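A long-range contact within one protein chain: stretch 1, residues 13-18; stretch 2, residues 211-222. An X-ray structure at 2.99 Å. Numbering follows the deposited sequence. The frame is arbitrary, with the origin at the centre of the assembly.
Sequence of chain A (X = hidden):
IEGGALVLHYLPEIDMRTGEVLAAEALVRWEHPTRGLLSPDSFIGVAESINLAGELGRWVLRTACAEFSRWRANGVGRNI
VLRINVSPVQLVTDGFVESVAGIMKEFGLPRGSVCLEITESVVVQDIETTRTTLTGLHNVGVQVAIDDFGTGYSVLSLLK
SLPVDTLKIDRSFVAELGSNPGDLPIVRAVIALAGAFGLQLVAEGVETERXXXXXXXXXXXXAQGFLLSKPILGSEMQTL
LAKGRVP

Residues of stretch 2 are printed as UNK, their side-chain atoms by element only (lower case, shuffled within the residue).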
# COMPACT_ATOMS: atom_id res chain seq x y z
N GLU A 13 -3.71 9.45 -22.84
CA GLU A 13 -4.65 8.98 -21.83
C GLU A 13 -6.06 9.28 -22.31
O GLU A 13 -6.44 10.44 -22.43
CB GLU A 13 -4.39 9.70 -20.52
CG GLU A 13 -5.37 9.37 -19.41
CD GLU A 13 -5.13 10.22 -18.19
OE1 GLU A 13 -6.11 10.63 -17.54
OE2 GLU A 13 -3.95 10.50 -17.88
N ILE A 14 -6.83 8.23 -22.56
CA ILE A 14 -8.13 8.40 -23.17
C ILE A 14 -9.28 8.07 -22.23
O ILE A 14 -9.11 7.35 -21.25
CB ILE A 14 -8.26 7.54 -24.45
CG1 ILE A 14 -8.27 6.05 -24.13
CG2 ILE A 14 -7.12 7.86 -25.41
CD1 ILE A 14 -8.84 5.21 -25.25
N ASP A 15 -10.45 8.62 -22.54
CA ASP A 15 -11.70 8.19 -21.96
C ASP A 15 -12.13 6.93 -22.70
O ASP A 15 -12.43 6.98 -23.89
CB ASP A 15 -12.76 9.29 -22.13
CG ASP A 15 -14.08 8.94 -21.46
OD1 ASP A 15 -14.22 7.83 -20.91
OD2 ASP A 15 -14.99 9.80 -21.49
N MSE A 16 -12.18 5.82 -21.99
CA MSE A 16 -12.48 4.52 -22.61
C MSE A 16 -13.91 4.36 -23.02
O MSE A 16 -14.24 3.42 -23.76
CB MSE A 16 -12.17 3.42 -21.62
CG MSE A 16 -10.68 3.33 -21.36
SE MSE A 16 -10.41 1.71 -20.28
CE MSE A 16 -11.16 2.37 -18.58
N ARG A 17 -14.77 5.24 -22.54
CA ARG A 17 -16.16 5.28 -22.96
C ARG A 17 -16.25 5.84 -24.38
O ARG A 17 -16.78 5.19 -25.28
CB ARG A 17 -16.99 6.14 -22.00
CG ARG A 17 -16.96 5.68 -20.55
CD ARG A 17 -17.76 6.60 -19.62
NE ARG A 17 -17.25 7.98 -19.62
CZ ARG A 17 -17.57 8.91 -18.72
NH1 ARG A 17 -17.04 10.13 -18.83
NH2 ARG A 17 -18.39 8.64 -17.72
N THR A 18 -15.70 7.03 -24.56
CA THR A 18 -15.75 7.75 -25.84
C THR A 18 -14.59 7.38 -26.77
O THR A 18 -14.78 7.21 -27.97
CB THR A 18 -15.69 9.28 -25.61
OG1 THR A 18 -16.62 9.65 -24.59
CG2 THR A 18 -16.02 10.04 -26.90
N UNK A 211 -9.52 -6.22 -19.30
CA UNK A 211 -9.18 -5.23 -18.28
C UNK A 211 -10.00 -3.95 -18.45
O UNK A 211 -10.58 -3.44 -17.50
c UNK A 211 -7.70 -4.91 -18.33
N UNK A 212 -10.02 -3.44 -19.68
CA UNK A 212 -10.77 -2.23 -20.00
C UNK A 212 -12.23 -2.37 -19.61
O UNK A 212 -12.82 -1.46 -19.03
c UNK A 212 -10.65 -1.92 -21.48
N UNK A 213 -12.80 -3.53 -19.91
CA UNK A 213 -14.21 -3.80 -19.65
C UNK A 213 -14.54 -3.74 -18.16
O UNK A 213 -15.54 -3.14 -17.76
c UNK A 213 -14.61 -5.16 -20.24
c UNK A 213 -16.09 -5.55 -20.24
c UNK A 213 -16.28 -6.97 -20.76
c UNK A 213 -16.93 -4.57 -21.06
N UNK A 214 -13.71 -4.36 -17.33
CA UNK A 214 -13.93 -4.38 -15.89
C UNK A 214 -13.81 -2.99 -15.28
O UNK A 214 -14.67 -2.56 -14.51
c UNK A 214 -12.96 -5.33 -15.17
o UNK A 214 -11.62 -5.02 -15.58
c UNK A 214 -13.26 -6.77 -15.50
N UNK A 215 -12.74 -2.28 -15.63
CA UNK A 215 -12.50 -0.92 -15.14
C UNK A 215 -13.71 -0.02 -15.37
O UNK A 215 -14.11 0.72 -14.48
c UNK A 215 -9.55 -0.48 -13.99
c UNK A 215 -8.83 -0.48 -16.38
c UNK A 215 -9.92 -0.90 -15.40
c UNK A 215 -11.27 -0.30 -15.81
N UNK A 216 -14.28 -0.09 -16.56
CA UNK A 216 -15.48 0.67 -16.89
C UNK A 216 -16.63 0.26 -15.98
O UNK A 216 -17.30 1.12 -15.39
c UNK A 216 -15.86 0.46 -18.37
c UNK A 216 -15.17 0.64 -20.78
c UNK A 216 -15.00 1.22 -19.38
c UNK A 216 -15.33 2.71 -19.38
N UNK A 217 -16.85 -1.04 -15.85
CA UNK A 217 -17.92 -1.58 -15.01
C UNK A 217 -17.77 -1.22 -13.53
O UNK A 217 -18.77 -1.02 -12.84
c UNK A 217 -17.99 -7.03 -17.44
c UNK A 217 -18.04 -3.10 -15.19
n UNK A 217 -16.89 -7.69 -17.77
n UNK A 217 -19.17 -7.64 -17.56
c UNK A 217 -18.68 -3.48 -16.52
c UNK A 217 -19.04 -4.95 -16.60
n UNK A 217 -17.91 -5.78 -17.00
N UNK A 218 -16.53 -1.13 -13.06
CA UNK A 218 -16.26 -0.86 -11.64
C UNK A 218 -15.97 0.61 -11.33
O UNK A 218 -15.77 0.96 -10.17
c UNK A 218 -15.52 -3.20 -11.04
n UNK A 218 -16.32 -3.67 -10.02
n UNK A 218 -15.86 -5.36 -11.26
c UNK A 218 -15.13 -1.76 -11.15
c UNK A 218 -15.24 -4.27 -11.82
c UNK A 218 -16.50 -4.97 -10.18
N UNK A 219 -15.96 1.46 -12.36
CA UNK A 219 -15.99 2.92 -12.17
C UNK A 219 -14.74 3.72 -12.48
O UNK A 219 -14.52 4.78 -11.89
N UNK A 220 -13.94 3.23 -13.42
CA UNK A 220 -12.74 3.94 -13.87
C UNK A 220 -12.80 4.10 -15.39
O UNK A 220 -12.72 3.10 -16.12
c UNK A 220 -11.47 3.18 -13.47
s UNK A 220 -9.92 4.03 -13.85
N UNK A 221 -12.96 5.33 -15.86
CA UNK A 221 -13.12 5.60 -17.29
C UNK A 221 -11.84 6.10 -17.98
O UNK A 221 -11.65 5.85 -19.17
c UNK A 221 -13.92 10.60 -16.09
c UNK A 221 -14.53 9.64 -15.30
c UNK A 221 -14.66 8.34 -15.77
o UNK A 221 -13.79 11.90 -15.65
c UNK A 221 -13.56 8.96 -17.80
c UNK A 221 -14.31 6.55 -17.54
c UNK A 221 -13.43 10.27 -17.34
c UNK A 221 -14.16 7.97 -17.02
N UNK A 222 -10.98 6.79 -17.24
CA UNK A 222 -9.70 7.27 -17.78
C UNK A 222 -8.67 6.16 -17.76
O UNK A 222 -8.56 5.44 -16.77
n UNK A 222 -9.83 12.01 -16.34
n UNK A 222 -7.79 12.26 -17.42
c UNK A 222 -9.17 8.44 -16.96
c UNK A 222 -8.98 12.73 -17.07
n UNK A 222 -9.33 13.96 -17.46
c UNK A 222 -9.59 10.65 -15.85
c UNK A 222 -10.13 9.61 -16.81

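Position 211 carries a single side-chain carbon, set sideways to stretch 1 and out of its reach: Ala211. Position 212, in the helix, again has one carbon, but this CB points toward stretch 1 and lies 3.8 Å from SE of Met16, a selenomethionine; it is Ala212. At 213 four carbons fork at the second, and the CA-to-CB bond points away from stretch 1, the pattern of Leu213. Position 214 has one carbon bearing an oxygen and a carbon, hence Thr214, whose OG1 donates to O of Ala211 at 2.7 Å, a bond within the helix.

Four carbons forked at the second recur at 215, where the CA-to-CB bond points toward stretch 1, with CB 3.8 Å from CE of Met16; this is Leu215. Position 216 repeats that skeleton, and one of its terminal carbons packs against CG of Arg17 and CB of Met16; this is Leu216, with CD2 3.6 Å from CG of Arg17 and 3.9 Å from CB of Met16. At 217 three carbons, a nitrogen and a carbon with two more nitrogens define Arg217, and at 218 one carbon leads to a five-membered ring of three carbons and two nitrogens, His218; neither reaches stretch 1.

Position 219 has no side-chain atoms. Its positive phi of 110° belongs to a Schellman motif, and a CB here would jam against the preceding carbonyl oxygen, so the backbone itself calls for Gly219. Position 220 has one carbon followed by a sulfur, with its CA-to-CB bond away from stretch 1, and is Cys220; it is its backbone O that meets CE of Met16, at 3.0 Å.

At 221 one carbon bears a six-carbon ring with one oxygen, and the guanidinium of Arg17 lies flat on that ring: Tyr221. The planes differ by 11°, and CZ of Arg17 stands 4.2 Å from the ring centroid, a cation-pi arrangement. At 222 three carbons, a nitrogen and a carbon with two more nitrogens end against the carboxylate of Glu13: Arg222, whose NH1 forms a very short salt bridge, 2.3 Å, with OE1 of Glu13.

The contact joins backbone pairing to side-chain packing. Asp15 and Arg222 form an antiparallel, non-hydrogen-bonded bridge, and beside it N of Met16 donates almost linearly to O of Tyr221 at 2.9 Å. Next to this pairing the Met16 side chain lies against the helix, where Ala212, Leu215 and Leu216 provide an apolar surface. Arg17 is also bonded to Asp15 within its own stretch, with NE of Arg17 3.3 Å from OD1 of Asp15 in a salt bridge, while its guanidinium covers one face of Tyr221.

Stretch 2 (211-222) AALTLLRHGCYR
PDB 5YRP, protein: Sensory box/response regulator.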